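Local coordinates for surface glycan binding protein B (Bacteroides ovatus, PDB 6E57), which binds mixed-linkage beta-glucan and, as a surface glycan-binding protein of a gut Bacteroides, probably captures cereal beta-glucan at the cell surface for uptake, at residues Val352-Glu357 / Met379-Asn384; Thr359-Lys364 / Val408-Tyr413. One frame throughout, in Å; residues are numbered along the deposited sequence.

Interaction 1. Residues Val352-Glu357 / Met379-Asn384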
ATOM      1  N   VAL A 352      -7.186 -23.720  -7.312  1.00 31.69           N
ATOM      2  CA  VAL A 352      -8.407 -24.404  -7.723  1.00 31.23           C
ATOM      3  C   VAL A 352      -9.372 -23.361  -8.294  1.00 31.58           C
ATOM      4  O   VAL A 352      -9.831 -22.485  -7.556  1.00 31.29           O
ATOM      5  CB  VAL A 352      -9.055 -25.162  -6.550  1.00 30.50           C
ATOM      6  CG1 VAL A 352     -10.312 -25.900  -6.990  1.00 30.42           C
ATOM      7  CG2 VAL A 352      -8.079 -26.118  -5.883  1.00 30.63           C
ATOM      8  N   VAL A 353      -9.654 -23.458  -9.602  1.00 30.92           N
ATOM      9  CA  VAL A 353     -10.662 -22.627 -10.260  1.00 32.25           C
ATOM     10  C   VAL A 353     -12.020 -23.318 -10.102  1.00 31.13           C
ATOM     11  O   VAL A 353     -12.200 -24.444 -10.562  1.00 31.04           O
ATOM     12  CB  VAL A 353     -10.334 -22.376 -11.746  1.00 33.83           C
ATOM     13  CG1 VAL A 353     -11.365 -21.473 -12.412  1.00 33.52           C
ATOM     14  CG2 VAL A 353      -8.932 -21.812 -11.931  1.00 35.05           C
ATOM     15  N   TYR A 354     -12.964 -22.621  -9.461  1.00 30.50           N
ATOM     16  CA  TYR A 354     -14.266 -23.176  -9.104  1.00 30.68           C
ATOM     17  C   TYR A 354     -15.368 -22.292  -9.696  1.00 31.31           C
ATOM     18  O   TYR A 354     -15.164 -21.102  -9.898  1.00 33.87           O
ATOM     19  CB  TYR A 354     -14.402 -23.297  -7.583  1.00 30.64           C
ATOM     20  CG  TYR A 354     -14.309 -21.986  -6.842  1.00 31.32           C
ATOM     21  CD1 TYR A 354     -13.084 -21.472  -6.441  1.00 31.95           C
ATOM     22  CD2 TYR A 354     -15.444 -21.246  -6.550  1.00 32.42           C
ATOM     23  CE1 TYR A 354     -12.990 -20.258  -5.778  1.00 31.70           C
ATOM     24  CE2 TYR A 354     -15.368 -20.036  -5.878  1.00 32.04           C
ATOM     25  CZ  TYR A 354     -14.137 -19.539  -5.493  1.00 31.75           C
ATOM     26  OH  TYR A 354     -14.063 -18.348  -4.834  1.00 33.45           O
ATOM     27  N   SER A 355     -16.527 -22.893  -9.976  1.00 30.47           N
ATOM     28  CA  SER A 355     -17.699 -22.154 -10.419  1.00 31.12           C
ATOM     29  C   SER A 355     -18.930 -22.642  -9.649  1.00 31.15           C
ATOM     30  O   SER A 355     -18.976 -23.777  -9.187  1.00 30.04           O
ATOM     31  CB  SER A 355     -17.894 -22.253 -11.914  1.00 31.13           C
ATOM     32  OG  SER A 355     -18.036 -23.603 -12.327  1.00 30.97           O
ATOM     33  N   ILE A 356     -19.916 -21.752  -9.511  1.00 31.72           N
ATOM     34  CA  ILE A 356     -21.124 -22.046  -8.767  1.00 33.67           C
ATOM     35  C   ILE A 356     -22.055 -22.893  -9.640  1.00 34.74           C
ATOM     36  O   ILE A 356     -21.947 -22.896 -10.874  1.00 32.77           O
ATOM     37  CB  ILE A 356     -21.816 -20.755  -8.282  1.00 34.62           C
ATOM     38  CG1 ILE A 356     -22.304 -19.875  -9.436  1.00 35.40           C
ATOM     39  CG2 ILE A 356     -20.910 -19.981  -7.338  1.00 35.01           C
ATOM     40  CD1 ILE A 356     -23.298 -18.817  -9.018  1.00 36.07           C
ATOM     41  N   GLU A 357     -22.945 -23.629  -8.967  1.00 36.64           N
ATOM     42  CA  GLU A 357     -24.158 -24.162  -9.555  1.00 37.98           C
ATOM     43  C   GLU A 357     -25.297 -23.211  -9.196  1.00 37.80           C
ATOM     44  O   GLU A 357     -25.714 -23.170  -8.044  1.00 38.58           O
ATOM     45  CB  GLU A 357     -24.432 -25.575  -9.037  1.00 37.92           C
ATOM     46  CG  GLU A 357     -25.759 -26.149  -9.510  1.00 39.37           C
ATOM     47  CD  GLU A 357     -26.052 -25.925 -10.984  1.00 40.91           C
ATOM     48  OE1 GLU A 357     -25.293 -26.454 -11.820  1.00 38.54           O
ATOM     49  OE2 GLU A 357     -27.024 -25.201 -11.290  1.00 41.77           O
ATOM     50  N   MET A 379     -14.806 -22.345   3.115  1.00 34.66           N
ATOM     51  CA  MET A 379     -15.153 -21.037   2.564  1.00 35.06           C
ATOM     52  C   MET A 379     -16.571 -21.060   1.988  1.00 35.40           C
ATOM     53  O   MET A 379     -16.917 -21.955   1.234  1.00 35.36           O
ATOM     54  CB  MET A 379     -14.194 -20.612   1.451  1.00 36.53           C
ATOM     55  CG  MET A 379     -14.616 -19.313   0.785  1.00 39.46           C
ATOM     56  SD  MET A 379     -13.577 -18.856  -0.612  1.00 45.65           S
ATOM     57  CE  MET A 379     -14.111 -20.047  -1.840  1.00 43.63           C
ATOM     58  N   GLU A 380     -17.350 -20.030   2.335  1.00 35.30           N
ATOM     59  CA  GLU A 380     -18.670 -19.759   1.774  1.00 38.26           C
ATOM     60  C   GLU A 380     -18.524 -18.666   0.707  1.00 36.95           C
ATOM     61  O   GLU A 380     -17.798 -17.692   0.913  1.00 36.14           O
ATOM     62  CB  GLU A 380     -19.627 -19.333   2.890  1.00 41.18           C
ATOM     63  CG  GLU A 380     -21.092 -19.388   2.496  1.00 46.63           C
ATOM     64  CD  GLU A 380     -22.074 -19.242   3.649  1.00 52.12           C
ATOM     65  OE1 GLU A 380     -21.636 -18.879   4.767  1.00 55.21           O
ATOM     66  OE2 GLU A 380     -23.281 -19.500   3.429  1.00 59.63           O
ATOM     67  N   PHE A 381     -19.209 -18.837  -0.430  1.00 35.79           N
ATOM     68  CA  PHE A 381     -19.105 -17.898  -1.550  1.00 36.02           C
ATOM     69  C   PHE A 381     -20.425 -17.850  -2.327  1.00 36.52           C
ATOM     70  O   PHE A 381     -21.306 -18.685  -2.112  1.00 37.45           O
ATOM     71  CB  PHE A 381     -17.932 -18.285  -2.455  1.00 34.03           C
ATOM     72  CG  PHE A 381     -17.972 -19.694  -2.986  1.00 33.60           C
ATOM     73  CD1 PHE A 381     -17.568 -20.760  -2.197  1.00 32.73           C
ATOM     74  CD2 PHE A 381     -18.403 -19.957  -4.278  1.00 32.93           C
ATOM     75  CE1 PHE A 381     -17.594 -22.056  -2.688  1.00 32.32           C
ATOM     76  CE2 PHE A 381     -18.427 -21.255  -4.769  1.00 31.92           C
ATOM     77  CZ  PHE A 381     -18.021 -22.300  -3.973  1.00 31.75           C
ATOM     78  N   THR A 382     -20.552 -16.842  -3.204  1.00 36.89           N
ATOM     79  CA  THR A 382     -21.730 -16.677  -4.074  1.00 37.96           C
ATOM     80  C   THR A 382     -21.338 -16.600  -5.557  1.00 39.53           C
ATOM     81  O   THR A 382     -22.197 -16.806  -6.414  1.00 40.67           O
ATOM     82  CB  THR A 382     -22.554 -15.437  -3.698  1.00 38.51           C
ATOM     83  OG1 THR A 382     -21.712 -14.287  -3.781  1.00 40.15           O
ATOM     84  CG2 THR A 382     -23.170 -15.523  -2.318  1.00 37.39           C
ATOM     85  N   GLU A 383     -20.067 -16.297  -5.858  1.00 38.46           N
ATOM     86  CA  GLU A 383     -19.599 -16.082  -7.233  1.00 39.29           C
ATOM     87  C   GLU A 383     -18.468 -17.064  -7.552  1.00 37.24           C
ATOM     88  O   GLU A 383     -17.852 -17.623  -6.643  1.00 35.95           O
ATOM     89  CB  GLU A 383     -19.085 -14.653  -7.430  1.00 41.51           C
ATOM     90  CG  GLU A 383     -20.014 -13.565  -6.911  1.00 47.43           C
ATOM     91  CD  GLU A 383     -21.239 -13.272  -7.762  1.00 52.77           C
ATOM     92  OE1 GLU A 383     -21.863 -12.205  -7.546  1.00 59.30           O
ATOM     93  OE2 GLU A 383     -21.572 -14.106  -8.637  1.00 56.22           O
ATOM     94  N   ASN A 384     -18.208 -17.241  -8.855  1.00 35.92           N
ATOM     95  CA  ASN A 384     -17.065 -17.993  -9.366  1.00 35.05           C
ATOM     96  C   ASN A 384     -15.769 -17.324  -8.903  1.00 35.05           C
ATOM     97  O   ASN A 384     -15.746 -16.117  -8.678  1.00 35.75           O
ATOM     98  CB  ASN A 384     -17.033 -18.045 -10.895  1.00 34.62           C
ATOM     99  CG  ASN A 384     -18.243 -18.714 -11.503  1.00 35.70           C
ATOM    100  OD1 ASN A 384     -19.055 -19.306 -10.797  1.00 36.89           O
ATOM    101  ND2 ASN A 384     -18.372 -18.617 -12.814  1.00 34.73           N
TER

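Interaction 2. Residues Thr359-Lys364 / Val408-Tyr413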
ATOM      1  N   THR A 359     -28.518 -23.225  -9.422  1.00 38.65           N
ATOM      2  CA  THR A 359     -29.729 -23.831  -8.845  1.00 39.71           C
ATOM      3  C   THR A 359     -29.489 -24.281  -7.398  1.00 39.25           C
ATOM      4  O   THR A 359     -30.442 -24.575  -6.684  1.00 40.32           O
ATOM      5  CB  THR A 359     -30.221 -25.021  -9.680  1.00 38.88           C
ATOM      6  OG1 THR A 359     -29.199 -26.018  -9.692  1.00 39.77           O
ATOM      7  CG2 THR A 359     -30.577 -24.631 -11.097  1.00 38.67           C
ATOM      8  N   ALA A 360     -28.220 -24.345  -6.980  1.00 39.32           N
ATOM      9  CA  ALA A 360     -27.848 -24.796  -5.641  1.00 41.78           C
ATOM     10  C   ALA A 360     -28.226 -23.741  -4.593  1.00 41.64           C
ATOM     11  O   ALA A 360     -28.063 -22.542  -4.798  1.00 41.75           O
ATOM     12  CB  ALA A 360     -26.376 -25.118  -5.585  1.00 41.20           C
ATOM     13  N   GLU A 361     -28.697 -24.243  -3.451  1.00 46.53           N
ATOM     14  CA  GLU A 361     -29.254 -23.465  -2.347  1.00 47.97           C
ATOM     15  C   GLU A 361     -28.159 -22.601  -1.683  1.00 44.98           C
ATOM     16  O   GLU A 361     -28.432 -21.482  -1.266  1.00 44.75           O
ATOM     17  CB  GLU A 361     -29.977 -24.426  -1.389  1.00 54.80           C
ATOM     18  CG  GLU A 361     -29.183 -25.683  -0.998  1.00 57.83           C
ATOM     19  CD  GLU A 361     -29.392 -26.972  -1.794  1.00 52.97           C
ATOM     20  OE1 GLU A 361     -29.035 -27.013  -2.990  1.00 53.13           O
ATOM     21  OE2 GLU A 361     -29.873 -27.955  -1.202  1.00 56.22           O
ATOM     22  N   TYR A 362     -26.920 -23.114  -1.605  1.00 43.29           N
ATOM     23  CA  TYR A 362     -25.745 -22.389  -1.060  1.00 41.41           C
ATOM     24  C   TYR A 362     -24.450 -22.955  -1.670  1.00 38.45           C
ATOM     25  O   TYR A 362     -24.475 -23.988  -2.335  1.00 38.20           O
ATOM     26  CB  TYR A 362     -25.693 -22.500   0.468  1.00 41.55           C
ATOM     27  CG  TYR A 362     -25.419 -23.895   0.970  1.00 41.64           C
ATOM     28  CD1 TYR A 362     -26.456 -24.796   1.153  1.00 42.80           C
ATOM     29  CD2 TYR A 362     -24.127 -24.329   1.231  1.00 41.00           C
ATOM     30  CE1 TYR A 362     -26.223 -26.088   1.597  1.00 42.33           C
ATOM     31  CE2 TYR A 362     -23.876 -25.618   1.675  1.00 41.40           C
ATOM     32  CZ  TYR A 362     -24.929 -26.500   1.858  1.00 41.81           C
ATOM     33  OH  TYR A 362     -24.710 -27.774   2.289  1.00 42.90           O
ATOM     34  N   HIS A 363     -23.318 -22.284  -1.417  1.00 36.52           N
ATOM     35  CA  HIS A 363     -22.029 -22.689  -1.987  1.00 36.95           C
ATOM     36  C   HIS A 363     -20.927 -22.629  -0.920  1.00 37.87           C
ATOM     37  O   HIS A 363     -20.554 -21.539  -0.465  1.00 38.40           O
ATOM     38  CB  HIS A 363     -21.683 -21.822  -3.205  1.00 36.68           C
ATOM     39  CG  HIS A 363     -22.872 -21.399  -3.997  1.00 36.81           C
ATOM     40  ND1 HIS A 363     -23.443 -22.205  -4.956  1.00 37.53           N
ATOM     41  CD2 HIS A 363     -23.605 -20.267  -3.967  1.00 38.00           C
ATOM     42  CE1 HIS A 363     -24.477 -21.587  -5.485  1.00 37.66           C
ATOM     43  NE2 HIS A 363     -24.597 -20.398  -4.899  1.00 38.70           N
ATOM     44  N   LYS A 364     -20.410 -23.809  -0.546  1.00 36.85           N
ATOM     45  CA  LYS A 364     -19.294 -23.952   0.384  1.00 36.92           C
ATOM     46  C   LYS A 364     -18.275 -24.948  -0.187  1.00 33.91           C
ATOM     47  O   LYS A 364     -18.664 -25.990  -0.712  1.00 32.03           O
ATOM     48  CB  LYS A 364     -19.788 -24.444   1.746  1.00 38.75           C
ATOM     49  CG  LYS A 364     -20.472 -23.397   2.610  1.00 43.84           C
ATOM     50  CD  LYS A 364     -20.484 -23.752   4.082  1.00 49.65           C
ATOM     51  CE  LYS A 364     -21.101 -22.679   4.956  1.00 57.39           C
ATOM     52  NZ  LYS A 364     -22.560 -22.540   4.723  1.00 61.84           N
ATOM     53  N   VAL A 408     -13.880 -30.643  -1.199  1.00 30.44           N
ATOM     54  CA  VAL A 408     -15.059 -31.065  -0.483  1.00 29.97           C
ATOM     55  C   VAL A 408     -16.005 -29.859  -0.405  1.00 28.50           C
ATOM     56  O   VAL A 408     -15.564 -28.725  -0.576  1.00 26.18           O
ATOM     57  CB  VAL A 408     -14.623 -31.601   0.894  1.00 30.27           C
ATOM     58  CG1 VAL A 408     -15.630 -31.332   1.997  1.00 32.57           C
ATOM     59  CG2 VAL A 408     -14.274 -33.078   0.824  1.00 29.94           C
ATOM     60  N   GLY A 409     -17.300 -30.111  -0.180  1.00 28.53           N
ATOM     61  CA  GLY A 409     -18.288 -29.040  -0.014  1.00 29.92           C
ATOM     62  C   GLY A 409     -19.588 -29.328  -0.747  1.00 31.38           C
ATOM     63  O   GLY A 409     -19.964 -30.494  -0.926  1.00 30.78           O
ATOM     64  N   HIS A 410     -20.271 -28.254  -1.170  1.00 32.87           N
ATOM     65  CA  HIS A 410     -21.581 -28.338  -1.819  1.00 33.12           C
ATOM     66  C   HIS A 410     -21.794 -27.167  -2.784  1.00 32.59           C
ATOM     67  O   HIS A 410     -21.392 -26.048  -2.509  1.00 33.27           O
ATOM     68  CB  HIS A 410     -22.693 -28.379  -0.764  1.00 33.97           C
ATOM     69  CG  HIS A 410     -24.067 -28.373  -1.342  1.00 34.95           C
ATOM     70  ND1 HIS A 410     -24.668 -29.519  -1.827  1.00 36.30           N
ATOM     71  CD2 HIS A 410     -24.956 -27.374  -1.520  1.00 35.71           C
ATOM     72  CE1 HIS A 410     -25.870 -29.225  -2.280  1.00 35.85           C
ATOM     73  NE2 HIS A 410     -26.071 -27.914  -2.102  1.00 36.93           N
ATOM     74  N   GLY A 411     -22.441 -27.459  -3.914  1.00 33.44           N
ATOM     75  CA  GLY A 411     -23.039 -26.457  -4.792  1.00 33.61           C
ATOM     76  C   GLY A 411     -22.023 -25.714  -5.644  1.00 33.22           C
ATOM     77  O   GLY A 411     -22.220 -24.530  -5.954  1.00 32.62           O
ATOM     78  N   TYR A 412     -20.948 -26.404  -6.040  1.00 31.08           N
ATOM     79  CA  TYR A 412     -19.939 -25.818  -6.917  1.00 31.42           C
ATOM     80  C   TYR A 412     -19.306 -26.905  -7.790  1.00 31.33           C
ATOM     81  O   TYR A 412     -19.496 -28.099  -7.555  1.00 32.20           O
ATOM     82  CB  TYR A 412     -18.873 -25.076  -6.110  1.00 30.87           C
ATOM     83  CG  TYR A 412     -17.877 -25.960  -5.400  1.00 32.14           C
ATOM     84  CD1 TYR A 412     -18.147 -26.466  -4.140  1.00 33.17           C
ATOM     85  CD2 TYR A 412     -16.661 -26.284  -5.982  1.00 31.98           C
ATOM     86  CE1 TYR A 412     -17.239 -27.276  -3.477  1.00 33.37           C
ATOM     87  CE2 TYR A 412     -15.741 -27.092  -5.333  1.00 32.42           C
ATOM     88  CZ  TYR A 412     -16.030 -27.588  -4.073  1.00 33.59           C
ATOM     89  OH  TYR A 412     -15.137 -28.382  -3.413  1.00 33.93           O
ATOM     90  N   TYR A 413     -18.559 -26.452  -8.800  1.00 30.51           N
ATOM     91  CA  TYR A 413     -17.827 -27.308  -9.709  1.00 30.36           C
ATOM     92  C   TYR A 413     -16.343 -26.960  -9.621  1.00 30.09           C
ATOM     93  O   TYR A 413     -16.006 -25.794  -9.463  1.00 32.10           O
ATOM     94  CB  TYR A 413     -18.280 -27.097 -11.154  1.00 31.70           C
ATOM     95  CG  TYR A 413     -19.714 -27.448 -11.452  1.00 32.23           C
ATOM     96  CD1 TYR A 413     -20.726 -26.512 -11.302  1.00 33.48           C
ATOM     97  CD2 TYR A 413     -20.056 -28.702 -11.932  1.00 33.07           C
ATOM     98  CE1 TYR A 413     -22.046 -26.820 -11.593  1.00 33.81           C
ATOM     99  CE2 TYR A 413     -21.371 -29.024 -12.233  1.00 33.15           C
ATOM    100  CZ  TYR A 413     -22.369 -28.081 -12.063  1.00 34.06           C
ATOM    101  OH  TYR A 413     -23.664 -28.398 -12.354  1.00 36.69           O
TER

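Interaction 1. Residues Val352-Glu357 / Met379-Asn384
Tyr354 turns the edge of its ring onto a face of Phe381 in a T-shaped pair, the centroids 4.6 Å apart and the planes at 65°. The CE2 corner of Tyr354 lies over the rim of that face, 3.4 Å from Phe381 CD2. At the phenolic end, Met379 comes from the opposite direction, and its methyl CE sits 3.4 Å from Tyr354 OH. At the edge of the Phe381 ring, near its plane, Ile356 CG2 adds an aliphatic contact. Replacing Tyr354 by an alanine is likely to leave that face of Phe381 without its aromatic partner and the Met379 methyl without the phenol end it packs on. The one hydrogen bond across the contact runs from backbone to side chain: Ile356 N donates to Asn384 OD1 over 2.9 Å, close to straight at 162° but tilted from the carbonyl plane. Asn384 swings its amide beside its own backbone N (chi1 -61°), which brings OD1 close to Ser355 CA as well. Ser355 OG is hydrogen-bonded to Asp415 OD2. Further out, Met365 of strand 364-369 touches Tyr354, Phe381 and Met379, and Tyr412 of strand 412-419 packs on both rings. Strand 349-356 runs between strands 385-390 and 412-419, antiparallel to each.

Interaction 2. Residues Thr359-Lys364 / Val408-Tyr413
An antiparallel beta bridge joins the start of strand 364-369, the middle strand of a three-stranded sheet with 379-380 and 405-409, to the corner where strand 405-409 gives way to strand 412-419. Its hydrogen-bonded pair is Lys364 with His410: His410 N donates to Lys364 O over 2.8 Å, and Lys364 N returns a bond to His410 O over 3.1 Å. Beside this pair, Gly409 CA comes within 3.2 Å of Lys364 O, where a side chain would run into that oxygen. The His410 and Tyr362 side chains cross at about a right angle, but their ring planes are only 33° apart, an oblique pairing with CD2 of His410 3.5 Å above one face of the Tyr362 ring, toward its rim. With CG anti to the backbone N (chi1 176°), His410 also presents NE2 to Glu361 OE1, which lies in the ring plane at 3.2 Å in a weak bond; ND1 is hydrogen-bonded to Ser321 OG. The contact appears to border the glycan-binding pocket: the side chain of Tyr362 is about 5 Å from a bound glucose at nearest atoms, and its OH is hydrogen-bonded to NE1 of the pocket residue Trp322. At the corner, Gly411 O accepts a bond from His363 ND1 over 2.8 Å and lies close to the plane of the His363 ring. Gly411 has a positive phi of 76°, and a CB there would collide with Tyr362 O. Tyr412 OH reaches back to Val408 O over 2.9 Å, from above the carbonyl plane.

Both contacts are partly buried, and strands 349-356 and 412-419, one reached by each, are sheet neighbours. Interaction 1 rests on two buried aromatic rings, Tyr354 and Phe381, and relies on apolar packing with one side-chain-to-backbone bond, with Asn384 and Thr382 exposed. Interaction 2 is chiefly polar, built from backbone pairing and from hydrogen bonds of His363 and His410, around a corner that carries Gly411. It lies nearer the bound sugar, the side chain of Phe381 being about 13 Å from a glucose. Through strand 379-380, segment 379-384 also belongs to the sheet of 364-369 and 405-409. The segments alternate along the chain and meet directly, Ser355 O with Tyr413 N and Glu357 OE1 with Tyr413 OH, both probable hydrogen bonds.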